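Local coordinates for protein ACDH-11, isoform b (Caenorhabditis elegans, PDB 4Y9J) that belongs to the acyl-CoA dehydrogenase family and binds FAD in an assembly of four subunits, each built of helical domains and a beta domain, at residues 215-220 with 293-298; 229-234 with 256-261; 539-544 with 556-561. All blocks are in the same frame, centred on the assembly; numbering follows the deposited sequence.

How the contacts relate
Contacts 1 and 2 belong to one mixed sheet in the acyl-CoA dehydrogenase middle domain, their centres about 10 Å apart. Strands 285-298 and 252-258 are neighbours there, and Glu296 N lies 2.8 Å from Leu256 O, a probable hydrogen bond tying the two contacts. Side chains meet as well, Leu217 of contact 1 packing on Thr234 of contact 2. The bound FAD is about 8 Å from the Thr234 side chain and about 13 Å from that of Leu217, while the Leu233 side chain is about 10 Å from the ligand UCC. Contact 3, between two helices, lies on the other side of the chain's centre, about 50 Å from contact 1 and 45 Å from contact 2, centre to centre.

Contact 1: residues 215-220 with 293-298; sequences YRLHGY and AIAERI
Tyr215 and Ala295 exchange two backbone hydrogen bonds in an antiparallel pairing that continues through Arg216 with Ile294 to Leu217 with Ala293. Tyr215 N gives to Ala295 O at 2.8 Å, and Ala295 N returns a bond to Tyr215 O. The next hydrogen-bonded pair is less even: Leu217 N to Ala293 O is again 2.8 Å, but Ala293 N to Leu217 O stretches to 3.3 Å and bends to 138° at the hydrogen. At the non-hydrogen-bonded pair between them, Ile294 CA and Arg216 CA each direct a C-H at a carbonyl oxygen, of Tyr215 and Ala293 respectively.

Apolar contacts lie on the face shared by Tyr215, Leu217, Ala293 and Ala295. With chi1 at -54°, Leu217 CG stands beside its own backbone N, where it too lies near Ala295 CB; CD1 closes to 3.7 Å from that methyl. Tyr215 and Arg297 run side by side in the same direction, Tyr215 CE1 lying 3.9 Å from Arg297 CB, with ring and guanidinium planes 86° apart. Beyond this contact, Phe255 meets the Tyr215 ring edge-to-face.

Strands 214-225 and 285-298 are thus joined within the middle-domain sheet by main-chain bonds, while the small alanine side chains let Leu217 lie close over the partner strand and the charge of Arg297 is answered by a salt bridge to Asp213, outside the two segments.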
ATOM      1  N   TYR B 215      28.758   3.162 -30.178  1.00 49.72           N
ATOM      2  CA  TYR B 215      28.801   4.405 -29.441  1.00 48.62           C
ATOM      3  C   TYR B 215      28.348   4.148 -27.963  1.00 46.94           C
ATOM      4  O   TYR B 215      27.667   3.144 -27.629  1.00 47.81           O
ATOM      5  CB  TYR B 215      27.838   5.452 -30.056  1.00 47.57           C
ATOM      6  CG  TYR B 215      28.254   5.938 -31.418  1.00 50.06           C
ATOM      7  CD1 TYR B 215      28.161   5.089 -32.534  1.00 51.47           C
ATOM      8  CD2 TYR B 215      28.818   7.215 -31.587  1.00 50.70           C
ATOM      9  CE1 TYR B 215      28.608   5.502 -33.789  1.00 55.39           C
ATOM     10  CE2 TYR B 215      29.285   7.621 -32.818  1.00 54.54           C
ATOM     11  CZ  TYR B 215      29.187   6.767 -33.909  1.00 56.43           C
ATOM     12  OH  TYR B 215      29.635   7.204 -35.131  1.00 64.94           O
ATOM     13  N   ARG B 216      28.701   5.114 -27.119  1.00 47.49           N
ATOM     14  CA  ARG B 216      28.310   5.234 -25.691  1.00 46.75           C
ATOM     15  C   ARG B 216      27.270   6.330 -25.685  1.00 44.61           C
ATOM     16  O   ARG B 216      27.589   7.415 -26.153  1.00 44.59           O
ATOM     17  CB  ARG B 216      29.503   5.833 -24.916  1.00 52.51           C
ATOM     18  CG  ARG B 216      30.407   4.924 -24.176  1.00 60.36           C
ATOM     19  CD  ARG B 216      31.227   5.741 -23.161  1.00 64.41           C
ATOM     20  NE  ARG B 216      32.284   6.604 -23.713  1.00 67.09           N
ATOM     21  CZ  ARG B 216      32.452   7.927 -23.520  1.00 67.35           C
ATOM     22  NH1 ARG B 216      31.627   8.693 -22.821  1.00 62.50           N
ATOM     23  NH2 ARG B 216      33.506   8.510 -24.041  1.00 70.89           N
ATOM     24  N   LEU B 217      26.081   6.074 -25.152  1.00 41.98           N
ATOM     25  CA  LEU B 217      25.038   7.086 -25.059  1.00 41.80           C
ATOM     26  C   LEU B 217      24.958   7.722 -23.664  1.00 40.70           C
ATOM     27  O   LEU B 217      25.007   7.025 -22.636  1.00 39.18           O
ATOM     28  CB  LEU B 217      23.645   6.524 -25.423  1.00 40.41           C
ATOM     29  CG  LEU B 217      23.510   5.821 -26.762  1.00 41.81           C
ATOM     30  CD1 LEU B 217      22.093   5.365 -27.044  1.00 40.84           C
ATOM     31  CD2 LEU B 217      24.087   6.672 -27.926  1.00 43.03           C
ATOM     32  N   HIS B 218      24.695   9.033 -23.689  1.00 40.21           N
ATOM     33  CA  HIS B 218      24.581   9.876 -22.502  1.00 39.94           C
ATOM     34  C   HIS B 218      23.374  10.780 -22.670  1.00 37.88           C
ATOM     35  O   HIS B 218      23.357  11.659 -23.573  1.00 40.27           O
ATOM     36  CB  HIS B 218      25.877  10.690 -22.298  1.00 41.21           C
ATOM     37  CG  HIS B 218      27.053   9.851 -21.909  1.00 43.05           C
ATOM     38  ND1 HIS B 218      27.912   9.283 -22.838  1.00 48.51           N
ATOM     39  CD2 HIS B 218      27.530   9.502 -20.702  1.00 42.48           C
ATOM     40  CE1 HIS B 218      28.831   8.583 -22.218  1.00 46.24           C
ATOM     41  NE2 HIS B 218      28.626   8.701 -20.922  1.00 49.12           N
ATOM     42  N   GLY B 219      22.377  10.565 -21.867  1.00 36.21           N
ATOM     43  CA  GLY B 219      21.111  11.313 -21.984  1.00 35.59           C
ATOM     44  C   GLY B 219      20.097  10.911 -20.970  1.00 35.47           C
ATOM     45  O   GLY B 219      20.367   9.993 -20.120  1.00 34.39           O
ATOM     46  N   TYR B 220      18.915  11.541 -21.046  1.00 32.70           N
ATOM     47  CA  TYR B 220      17.846  11.261 -20.145  1.00 31.24           C
ATOM     48  C   TYR B 220      16.578  10.945 -20.941  1.00 32.75           C
ATOM     49  O   TYR B 220      16.114  11.826 -21.686  1.00 33.10           O
ATOM     50  CB  TYR B 220      17.602  12.444 -19.210  1.00 32.43           C
ATOM     51  CG  TYR B 220      16.748  12.103 -17.996  1.00 31.31           C
ATOM     52  CD1 TYR B 220      15.365  11.964 -18.050  1.00 30.27           C
ATOM     53  CD2 TYR B 220      17.343  12.009 -16.770  1.00 35.80           C
ATOM     54  CE1 TYR B 220      14.625  11.687 -16.905  1.00 30.47           C
ATOM     55  CE2 TYR B 220      16.627  11.668 -15.644  1.00 38.74           C
ATOM     56  CZ  TYR B 220      15.283  11.542 -15.684  1.00 33.92           C
ATOM     57  OH  TYR B 220      14.636  11.198 -14.514  1.00 34.84           O
ATOM     58  N   ALA B 293      25.669   3.875 -22.010  1.00 40.55           N
ATOM     59  CA  ALA B 293      24.928   2.760 -22.644  1.00 38.72           C
ATOM     60  C   ALA B 293      25.496   2.452 -24.017  1.00 41.21           C
ATOM     61  O   ALA B 293      25.584   3.308 -24.859  1.00 42.25           O
ATOM     62  CB  ALA B 293      23.467   3.107 -22.769  1.00 37.41           C
ATOM     63  N   ILE B 294      25.914   1.222 -24.224  1.00 41.37           N
ATOM     64  CA  ILE B 294      26.519   0.817 -25.508  1.00 44.05           C
ATOM     65  C   ILE B 294      25.454   0.548 -26.567  1.00 43.21           C
ATOM     66  O   ILE B 294      24.526  -0.260 -26.355  1.00 42.46           O
ATOM     67  CB  ILE B 294      27.416  -0.396 -25.287  1.00 46.80           C
ATOM     68  CG1 ILE B 294      28.469   0.013 -24.266  1.00 50.22           C
ATOM     69  CG2 ILE B 294      28.123  -0.788 -26.584  1.00 47.91           C
ATOM     70  CD1 ILE B 294      29.340  -1.112 -23.784  1.00 54.74           C
ATOM     71  N   ALA B 295      25.601   1.227 -27.700  1.00 42.31           N
ATOM     72  CA  ALA B 295      24.612   1.200 -28.725  1.00 42.56           C
ATOM     73  C   ALA B 295      25.252   1.194 -30.126  1.00 45.45           C
ATOM     74  O   ALA B 295      26.336   1.795 -30.344  1.00 46.33           O
ATOM     75  CB  ALA B 295      23.708   2.393 -28.584  1.00 42.69           C
ATOM     76  N   GLU B 296      24.530   0.599 -31.074  1.00 46.23           N
ATOM     77  CA  GLU B 296      25.020   0.498 -32.487  1.00 47.34           C
ATOM     78  C   GLU B 296      24.275   1.466 -33.398  1.00 47.20           C
ATOM     79  O   GLU B 296      23.053   1.494 -33.385  1.00 45.40           O
ATOM     80  CB  GLU B 296      24.825  -0.908 -32.992  1.00 49.97           C
ATOM     81  CG  GLU B 296      25.305  -2.037 -32.108  1.00 52.08           C
ATOM     82  CD  GLU B 296      26.742  -1.949 -31.683  1.00 57.43           C
ATOM     83  OE1 GLU B 296      27.541  -1.319 -32.400  1.00 59.16           O
ATOM     84  OE2 GLU B 296      27.093  -2.574 -30.632  1.00 60.07           O
ATOM     85  N   ARG B 297      24.994   2.312 -34.121  1.00 47.69           N
ATOM     86  CA  ARG B 297      24.355   3.245 -35.030  1.00 52.65           C
ATOM     87  C   ARG B 297      23.807   2.507 -36.235  1.00 53.48           C
ATOM     88  O   ARG B 297      24.536   1.751 -36.854  1.00 54.62           O
ATOM     89  CB  ARG B 297      25.336   4.298 -35.588  1.00 55.18           C
ATOM     90  CG  ARG B 297      24.615   5.404 -36.385  1.00 56.75           C
ATOM     91  CD  ARG B 297      25.342   5.983 -37.603  1.00 63.18           C
ATOM     92  NE  ARG B 297      26.399   5.133 -38.137  1.00 66.21           N
ATOM     93  CZ  ARG B 297      26.431   4.580 -39.341  1.00 68.94           C
ATOM     94  NH1 ARG B 297      25.499   4.772 -40.259  1.00 69.98           N
ATOM     95  NH2 ARG B 297      27.460   3.843 -39.643  1.00 75.45           N
ATOM     96  N   ILE B 298      22.584   2.843 -36.631  1.00 52.57           N
ATOM     97  CA  ILE B 298      21.924   2.230 -37.792  1.00 54.60           C
ATOM     98  C   ILE B 298      21.262   3.318 -38.626  1.00 55.39           C
ATOM     99  O   ILE B 298      20.893   4.391 -38.157  1.00 52.74           O
ATOM    100  CB  ILE B 298      20.895   1.139 -37.364  1.00 54.21           C
ATOM    101  CG1 ILE B 298      19.789   1.747 -36.526  1.00 50.67           C
ATOM    102  CG2 ILE B 298      21.598  -0.006 -36.670  1.00 52.58           C
ATOM    103  CD1 ILE B 298      18.623   0.821 -36.233  1.00 51.13           C
TER

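Contact 2: residues 229-234 with 256-261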
ATOM      1  N   ALA B 229      11.696  -4.975 -21.788  1.00 30.83           N
ATOM      2  CA  ALA B 229      12.018  -5.429 -23.159  1.00 34.53           C
ATOM      3  C   ALA B 229      13.506  -5.808 -23.301  1.00 35.95           C
ATOM      4  O   ALA B 229      14.317  -5.540 -22.396  1.00 37.86           O
ATOM      5  CB  ALA B 229      11.724  -4.342 -24.121  1.00 35.18           C
ATOM      6  N   ASP B 230      13.859  -6.440 -24.417  1.00 33.55           N
ATOM      7  CA  ASP B 230      15.216  -6.902 -24.618  1.00 33.61           C
ATOM      8  C   ASP B 230      16.101  -5.916 -25.341  1.00 32.94           C
ATOM      9  O   ASP B 230      17.317  -5.890 -25.108  1.00 34.90           O
ATOM     10  CB  ASP B 230      15.162  -8.244 -25.340  1.00 35.69           C
ATOM     11  CG  ASP B 230      14.221  -9.194 -24.640  1.00 35.94           C
ATOM     12  OD1 ASP B 230      14.704  -9.771 -23.656  1.00 36.50           O
ATOM     13  OD2 ASP B 230      12.987  -9.264 -25.009  1.00 33.50           O
ATOM     14  N   VAL B 231      15.517  -5.152 -26.260  1.00 33.81           N
ATOM     15  CA  VAL B 231      16.229  -4.147 -27.049  1.00 35.51           C
ATOM     16  C   VAL B 231      15.382  -2.889 -27.138  1.00 35.83           C
ATOM     17  O   VAL B 231      14.198  -2.877 -26.806  1.00 35.68           O
ATOM     18  CB  VAL B 231      16.553  -4.624 -28.485  1.00 34.92           C
ATOM     19  CG1 VAL B 231      17.521  -5.784 -28.476  1.00 37.30           C
ATOM     20  CG2 VAL B 231      15.278  -4.949 -29.242  1.00 34.47           C
ATOM     21  N   ALA B 232      16.004  -1.831 -27.634  1.00 35.69           N
ATOM     22  CA  ALA B 232      15.324  -0.593 -27.880  1.00 35.43           C
ATOM     23  C   ALA B 232      15.976   0.155 -29.014  1.00 36.13           C
ATOM     24  O   ALA B 232      17.161   0.063 -29.229  1.00 39.23           O
ATOM     25  CB  ALA B 232      15.312   0.265 -26.620  1.00 36.50           C
ATOM     26  N   LEU B 233      15.153   0.896 -29.714  1.00 36.64           N
ATOM     27  CA  LEU B 233      15.596   1.871 -30.691  1.00 38.28           C
ATOM     28  C   LEU B 233      15.540   3.218 -30.040  1.00 39.38           C
ATOM     29  O   LEU B 233      14.548   3.529 -29.360  1.00 36.03           O
ATOM     30  CB  LEU B 233      14.691   1.807 -31.895  1.00 39.78           C
ATOM     31  CG  LEU B 233      14.842   0.491 -32.742  1.00 45.49           C
ATOM     32  CD1 LEU B 233      13.881   0.468 -33.910  1.00 51.71           C
ATOM     33  CD2 LEU B 233      16.190   0.511 -33.371  1.00 51.15           C
ATOM     34  N   THR B 234      16.559   4.044 -30.288  1.00 37.09           N
ATOM     35  CA  THR B 234      16.557   5.397 -29.765  1.00 36.83           C
ATOM     36  C   THR B 234      17.319   6.351 -30.655  1.00 39.04           C
ATOM     37  O   THR B 234      17.974   5.922 -31.597  1.00 41.99           O
ATOM     38  CB  THR B 234      17.156   5.404 -28.315  1.00 36.66           C
ATOM     39  OG1 THR B 234      16.919   6.667 -27.656  1.00 36.75           O
ATOM     40  CG2 THR B 234      18.573   5.055 -28.322  1.00 37.78           C
ATOM     41  N   LEU B 256      20.429   1.276 -32.072  1.00 38.20           N
ATOM     42  CA  LEU B 256      19.851   0.033 -31.588  1.00 39.64           C
ATOM     43  C   LEU B 256      20.706  -0.434 -30.440  1.00 38.92           C
ATOM     44  O   LEU B 256      21.935  -0.475 -30.606  1.00 40.73           O
ATOM     45  CB  LEU B 256      19.854  -1.075 -32.673  1.00 41.36           C
ATOM     46  CG  LEU B 256      19.306  -2.450 -32.251  1.00 41.05           C
ATOM     47  CD1 LEU B 256      17.823  -2.440 -31.953  1.00 38.68           C
ATOM     48  CD2 LEU B 256      19.638  -3.505 -33.337  1.00 43.96           C
ATOM     49  N   LEU B 257      20.070  -0.780 -29.315  1.00 39.86           N
ATOM     50  CA  LEU B 257      20.785  -1.317 -28.158  1.00 40.35           C
ATOM     51  C   LEU B 257      20.098  -2.419 -27.427  1.00 39.05           C
ATOM     52  O   LEU B 257      18.854  -2.555 -27.503  1.00 37.19           O
ATOM     53  CB  LEU B 257      21.170  -0.238 -27.154  1.00 41.43           C
ATOM     54  CG  LEU B 257      20.104   0.418 -26.285  1.00 41.41           C
ATOM     55  CD1 LEU B 257      20.700   0.979 -25.011  1.00 48.38           C
ATOM     56  CD2 LEU B 257      19.423   1.508 -26.980  1.00 43.91           C
ATOM     57  N   LYS B 258      20.914  -3.225 -26.735  1.00 38.35           N
ATOM     58  CA  LYS B 258      20.427  -4.217 -25.796  1.00 41.76           C
ATOM     59  C   LYS B 258      20.249  -3.533 -24.429  1.00 42.54           C
ATOM     60  O   LYS B 258      21.139  -2.810 -24.013  1.00 43.13           O
ATOM     61  CB  LYS B 258      21.373  -5.401 -25.626  1.00 49.19           C
ATOM     62  CG  LYS B 258      21.183  -6.475 -26.664  1.00 53.35           C
ATOM     63  CD  LYS B 258      22.105  -7.614 -26.405  1.00 63.09           C
ATOM     64  CE  LYS B 258      21.602  -8.560 -25.304  1.00 67.63           C
ATOM     65  NZ  LYS B 258      20.262  -9.112 -25.554  1.00 69.31           N
ATOM     66  N   ILE B 259      19.120  -3.774 -23.781  1.00 39.06           N
ATOM     67  CA  ILE B 259      18.776  -3.088 -22.533  1.00 39.63           C
ATOM     68  C   ILE B 259      19.642  -3.680 -21.410  1.00 42.04           C
ATOM     69  O   ILE B 259      20.122  -2.957 -20.512  1.00 44.01           O
ATOM     70  CB  ILE B 259      17.277  -3.180 -22.275  1.00 37.28           C
ATOM     71  CG1 ILE B 259      16.539  -2.404 -23.379  1.00 37.33           C
ATOM     72  CG2 ILE B 259      16.885  -2.603 -20.903  1.00 41.91           C
ATOM     73  CD1 ILE B 259      15.012  -2.423 -23.240  1.00 37.97           C
ATOM     74  N   ARG B 260      19.881  -4.980 -21.461  1.00 43.40           N
ATOM     75  CA  ARG B 260      20.642  -5.698 -20.429  1.00 43.07           C
ATOM     76  C   ARG B 260      21.741  -6.490 -21.061  1.00 49.17           C
ATOM     77  O   ARG B 260      21.613  -6.958 -22.178  1.00 49.89           O
ATOM     78  CB  ARG B 260      19.737  -6.627 -19.593  1.00 43.10           C
ATOM     79  CG  ARG B 260      18.691  -5.847 -18.796  1.00 44.32           C
ATOM     80  CD  ARG B 260      17.658  -6.725 -17.996  1.00 44.65           C
ATOM     81  NE  ARG B 260      16.708  -5.812 -17.360  1.00 45.46           N
ATOM     82  CZ  ARG B 260      15.671  -5.204 -17.975  1.00 47.10           C
ATOM     83  NH1 ARG B 260      15.312  -5.479 -19.242  1.00 44.15           N
ATOM     84  NH2 ARG B 260      14.961  -4.310 -17.263  1.00 48.76           N
ATOM     85  N   ASP B 261      22.859  -6.599 -20.350  1.00 52.57           N
ATOM     86  CA  ASP B 261      24.049  -7.264 -20.858  1.00 58.69           C
ATOM     87  C   ASP B 261      23.909  -8.781 -20.637  1.00 55.87           C
ATOM     88  O   ASP B 261      22.846  -9.248 -20.204  1.00 52.79           O
ATOM     89  CB  ASP B 261      25.303  -6.677 -20.188  1.00 63.44           C
ATOM     90  CG  ASP B 261      25.505  -7.150 -18.720  1.00 64.63           C
ATOM     91  OD1 ASP B 261      24.703  -7.958 -18.129  1.00 58.63           O
ATOM     92  OD2 ASP B 261      26.525  -6.696 -18.165  1.00 65.44           O
TER
HETATM   93  O   HOH W   1      16.299  -7.443 -20.880  1.00 55.51           O
HETATM   94  O   HOH W   2      18.470  -7.048 -23.055  1.00 39.55           O
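Leu233 and Leu256 meet through their methyl ends, Leu233 CD2 lying 3.7 Å from Leu256 CD1 as the two side chains cross obliquely. Val231 shares this face and extends the row, its CG1 touching Lys258 CG. On the other face Leu257 CD2 packs 3.9 Å from Thr234 CG2. The Leu257 CG stands between the backbone N and the carbonyl carbon (chi1 72°), and CD2 beyond it also lies against Ala232 O. Past the end of the strand, Ile259 brings CD1 to within 3.9 Å of Ala229 CB, with Ala232 CB a little farther off.

These side chains flank an antiparallel ladder of strands 231-238 and 252-258 in the beta domain of the acyl-CoA dehydrogenase fold. Within the two segments Ala232 and Leu257 are the hydrogen-bonded pair: Ala232 N gives to Leu257 O at 2.9 Å, and Leu257 N gives back to Ala232 O. Trp189 of strand 186-189 packs on Ala232, Leu257 and Ile259, while helix 166-175 meets Leu256 on the opposite face.

Farther out, Asp230 O takes a straight bond from Ile259 N (3.1 Å, 173° at the hydrogen), although the donor stands well above the carbonyl plane. A water also donates to Asp230 O at 2.6 Å and accepts from Arg260 N, giving this oxygen two donors. A second water donates to Ala229 O and accepts from Arg260 NH1 at 2.7 Å, in the guanidinium plane. Arg260 NH2 is bonded beyond the two segments to Val227 O, and the Asp230 carboxylate to Thr185 N.

Contact 3: residues 539-544 with 556-561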
ATOM      1  N   LEU B 539     -15.956   3.581 -47.613  1.00 51.83           N
ATOM      2  CA  LEU B 539     -15.685   2.195 -47.217  1.00 51.21           C
ATOM      3  C   LEU B 539     -16.945   1.526 -46.728  1.00 51.65           C
ATOM      4  O   LEU B 539     -17.255   0.431 -47.149  1.00 53.42           O
ATOM      5  CB  LEU B 539     -14.596   2.126 -46.170  1.00 50.69           C
ATOM      6  CG  LEU B 539     -13.185   2.316 -46.706  1.00 50.57           C
ATOM      7  CD1 LEU B 539     -12.305   2.713 -45.578  1.00 48.38           C
ATOM      8  CD2 LEU B 539     -12.665   1.053 -47.390  1.00 53.31           C
ATOM      9  N   LEU B 540     -17.733   2.233 -45.924  1.00 48.47           N
ATOM     10  CA  LEU B 540     -18.998   1.698 -45.439  1.00 50.20           C
ATOM     11  C   LEU B 540     -19.970   1.420 -46.574  1.00 53.47           C
ATOM     12  O   LEU B 540     -20.718   0.458 -46.538  1.00 56.37           O
ATOM     13  CB  LEU B 540     -19.633   2.684 -44.417  1.00 49.92           C
ATOM     14  CG  LEU B 540     -19.032   2.644 -43.013  1.00 48.92           C
ATOM     15  CD1 LEU B 540     -19.557   3.784 -42.188  1.00 45.95           C
ATOM     16  CD2 LEU B 540     -19.335   1.326 -42.325  1.00 50.06           C
ATOM     17  N   ILE B 541     -19.922   2.252 -47.605  1.00 54.74           N
ATOM     18  CA  ILE B 541     -20.838   2.155 -48.716  1.00 58.58           C
ATOM     19  C   ILE B 541     -20.461   0.934 -49.536  1.00 60.84           C
ATOM     20  O   ILE B 541     -21.349   0.196 -49.953  1.00 63.93           O
ATOM     21  CB  ILE B 541     -20.827   3.410 -49.614  1.00 57.32           C
ATOM     22  CG1 ILE B 541     -21.593   4.539 -48.949  1.00 56.88           C
ATOM     23  CG2 ILE B 541     -21.523   3.160 -50.951  1.00 61.19           C
ATOM     24  CD1 ILE B 541     -21.209   5.908 -49.469  1.00 56.81           C
ATOM     25  N   ASP B 542     -19.165   0.791 -49.785  1.00 60.45           N
ATOM     26  CA  ASP B 542     -18.624  -0.318 -50.537  1.00 63.31           C
ATOM     27  C   ASP B 542     -18.942  -1.617 -49.803  1.00 62.21           C
ATOM     28  O   ASP B 542     -19.428  -2.581 -50.384  1.00 60.73           O
ATOM     29  CB  ASP B 542     -17.130  -0.118 -50.684  1.00 62.94           C
ATOM     30  CG  ASP B 542     -16.487  -1.075 -51.680  1.00 67.95           C
ATOM     31  OD1 ASP B 542     -16.929  -1.172 -52.834  1.00 68.39           O
ATOM     32  OD2 ASP B 542     -15.514  -1.717 -51.269  1.00 68.94           O
ATOM     33  N   HIS B 543     -18.750  -1.621 -48.508  1.00 60.29           N
ATOM     34  CA  HIS B 543     -19.128  -2.759 -47.691  1.00 60.79           C
ATOM     35  C   HIS B 543     -20.609  -3.128 -47.749  1.00 61.42           C
ATOM     36  O   HIS B 543     -20.939  -4.307 -47.923  1.00 64.45           O
ATOM     37  CB  HIS B 543     -18.736  -2.470 -46.269  1.00 59.94           C
ATOM     38  CG  HIS B 543     -18.986  -3.595 -45.319  1.00 62.12           C
ATOM     39  ND1 HIS B 543     -20.109  -3.666 -44.520  1.00 65.33           N
ATOM     40  CD2 HIS B 543     -18.216  -4.649 -44.977  1.00 62.53           C
ATOM     41  CE1 HIS B 543     -20.025  -4.731 -43.744  1.00 64.99           C
ATOM     42  NE2 HIS B 543     -18.898  -5.356 -44.024  1.00 65.39           N
ATOM     43  N   ALA B 544     -21.497  -2.137 -47.630  1.00 59.38           N
ATOM     44  CA  ALA B 544     -22.951  -2.387 -47.638  1.00 60.73           C
ATOM     45  C   ALA B 544     -23.462  -2.786 -49.022  1.00 62.84           C
ATOM     46  O   ALA B 544     -24.549  -3.424 -49.143  1.00 62.08           O
ATOM     47  CB  ALA B 544     -23.707  -1.149 -47.170  1.00 62.66           C
ATOM     48  N   GLU B 556     -27.970   0.548 -43.399  1.00 58.25           N
ATOM     49  CA  GLU B 556     -28.437   1.575 -42.490  1.00 58.45           C
ATOM     50  C   GLU B 556     -27.262   2.321 -41.824  1.00 54.53           C
ATOM     51  O   GLU B 556     -27.311   3.533 -41.619  1.00 54.17           O
ATOM     52  CB  GLU B 556     -29.301   0.935 -41.428  1.00 59.14           C
ATOM     53  CG  GLU B 556     -29.965   1.975 -40.549  1.00 61.65           C
ATOM     54  CD  GLU B 556     -30.908   2.928 -41.314  1.00 60.33           C
ATOM     55  OE1 GLU B 556     -31.191   4.055 -40.769  1.00 56.97           O
ATOM     56  OE2 GLU B 556     -31.395   2.525 -42.420  1.00 59.57           O
ATOM     57  N   VAL B 557     -26.202   1.585 -41.518  1.00 51.33           N
ATOM     58  CA  VAL B 557     -24.992   2.175 -40.934  1.00 48.82           C
ATOM     59  C   VAL B 557     -24.301   3.116 -41.947  1.00 49.27           C
ATOM     60  O   VAL B 557     -23.881   4.215 -41.595  1.00 46.44           O
ATOM     61  CB  VAL B 557     -24.017   1.077 -40.495  1.00 48.44           C
ATOM     62  CG1 VAL B 557     -22.671   1.668 -40.189  1.00 47.27           C
ATOM     63  CG2 VAL B 557     -24.521   0.368 -39.259  1.00 48.71           C
ATOM     64  N   ALA B 558     -24.219   2.705 -43.227  1.00 52.45           N
ATOM     65  CA  ALA B 558     -23.586   3.560 -44.223  1.00 50.88           C
ATOM     66  C   ALA B 558     -24.381   4.832 -44.399  1.00 52.10           C
ATOM     67  O   ALA B 558     -23.780   5.916 -44.547  1.00 52.74           O
ATOM     68  CB  ALA B 558     -23.402   2.857 -45.536  1.00 53.25           C
ATOM     69  N   TYR B 559     -25.715   4.701 -44.435  1.00 51.61           N
ATOM     70  CA  TYR B 559     -26.567   5.844 -44.560  1.00 53.02           C
ATOM     71  C   TYR B 559     -26.409   6.822 -43.386  1.00 52.20           C
ATOM     72  O   TYR B 559     -26.225   8.034 -43.591  1.00 51.71           O
ATOM     73  CB  TYR B 559     -28.042   5.418 -44.742  1.00 55.82           C
ATOM     74  CG  TYR B 559     -28.948   6.579 -44.629  1.00 56.38           C
ATOM     75  CD1 TYR B 559     -29.142   7.406 -45.699  1.00 57.59           C
ATOM     76  CD2 TYR B 559     -29.515   6.944 -43.405  1.00 56.95           C
ATOM     77  CE1 TYR B 559     -29.930   8.506 -45.630  1.00 58.89           C
ATOM     78  CE2 TYR B 559     -30.323   8.075 -43.331  1.00 58.67           C
ATOM     79  CZ  TYR B 559     -30.525   8.843 -44.471  1.00 60.87           C
ATOM     80  OH  TYR B 559     -31.308   9.993 -44.486  1.00 64.70           O
ATOM     81  N   ARG B 560     -26.469   6.299 -42.168  1.00 51.10           N
ATOM     82  CA  ARG B 560     -26.324   7.161 -40.958  1.00 49.12           C
ATOM     83  C   ARG B 560     -24.959   7.812 -40.854  1.00 47.63           C
ATOM     84  O   ARG B 560     -24.836   8.999 -40.533  1.00 48.92           O
ATOM     85  CB  ARG B 560     -26.647   6.375 -39.711  1.00 47.72           C
ATOM     86  CG  ARG B 560     -28.080   5.885 -39.706  1.00 49.73           C
ATOM     87  CD  ARG B 560     -28.384   5.245 -38.389  1.00 48.43           C
ATOM     88  NE  ARG B 560     -29.703   4.628 -38.326  1.00 50.04           N
ATOM     89  CZ  ARG B 560     -30.258   4.164 -37.210  1.00 48.40           C
ATOM     90  NH1 ARG B 560     -29.648   4.324 -36.080  1.00 47.43           N
ATOM     91  NH2 ARG B 560     -31.452   3.590 -37.218  1.00 49.48           N
ATOM     92  N   TYR B 561     -23.925   7.070 -41.206  1.00 46.29           N
ATOM     93  CA  TYR B 561     -22.575   7.617 -41.120  1.00 46.83           C
ATOM     94  C   TYR B 561     -22.459   8.753 -42.139  1.00 45.70           C
ATOM     95  O   TYR B 561     -21.872   9.783 -41.842  1.00 45.20           O
ATOM     96  CB  TYR B 561     -21.514   6.523 -41.418  1.00 44.53           C
ATOM     97  CG  TYR B 561     -20.110   6.973 -41.115  1.00 44.94           C
ATOM     98  CD1 TYR B 561     -19.402   7.749 -42.019  1.00 44.20           C
ATOM     99  CD2 TYR B 561     -19.490   6.616 -39.916  1.00 42.45           C
ATOM    100  CE1 TYR B 561     -18.120   8.195 -41.713  1.00 44.21           C
ATOM    101  CE2 TYR B 561     -18.220   7.069 -39.600  1.00 42.63           C
ATOM    102  CZ  TYR B 561     -17.542   7.842 -40.533  1.00 42.80           C
ATOM    103  OH  TYR B 561     -16.308   8.301 -40.223  1.00 41.80           O
TER
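Leu540 reaches across to three residues of the facing helix, Val557, Ala558 and Tyr561. Its CD1 comes 3.4 Å from Tyr561 CG and nearly as close to Tyr561 CB, touching the root of the aromatic side chain obliquely; the two side chains cross at about a right angle. The other methyl, CD2, lies 4.0 Å from Val557 CG1. Closer to the backbone, Ala558 CB sits 3.9 Å from Leu540 CB and also touches Leu540 O, while Ile541 CG1 and Ala544 CB lie around the same methyl.

No hydrogen bond joins the segments. Chi1 of -78° sets Leu540 CG beside its backbone N, and chi2 of 170° then sends CD1 to Tyr561; the small Ala558 allows its CA to approach that of Leu540 to 5.1 Å. On the second helix Arg560 NE binds Glu556 OE1 at 2.9 Å through the carboxylate's anti lone pair. Arg560 also pairs with Asp583 of a neighbouring subunit.

Helices 524-545 and 552-563 run antiparallel, their short segments at 159°, in the C-terminal helical region, where helix 352-383 packs on Leu540 and Val557 and helix 486-512 on Ile541 and Ala558.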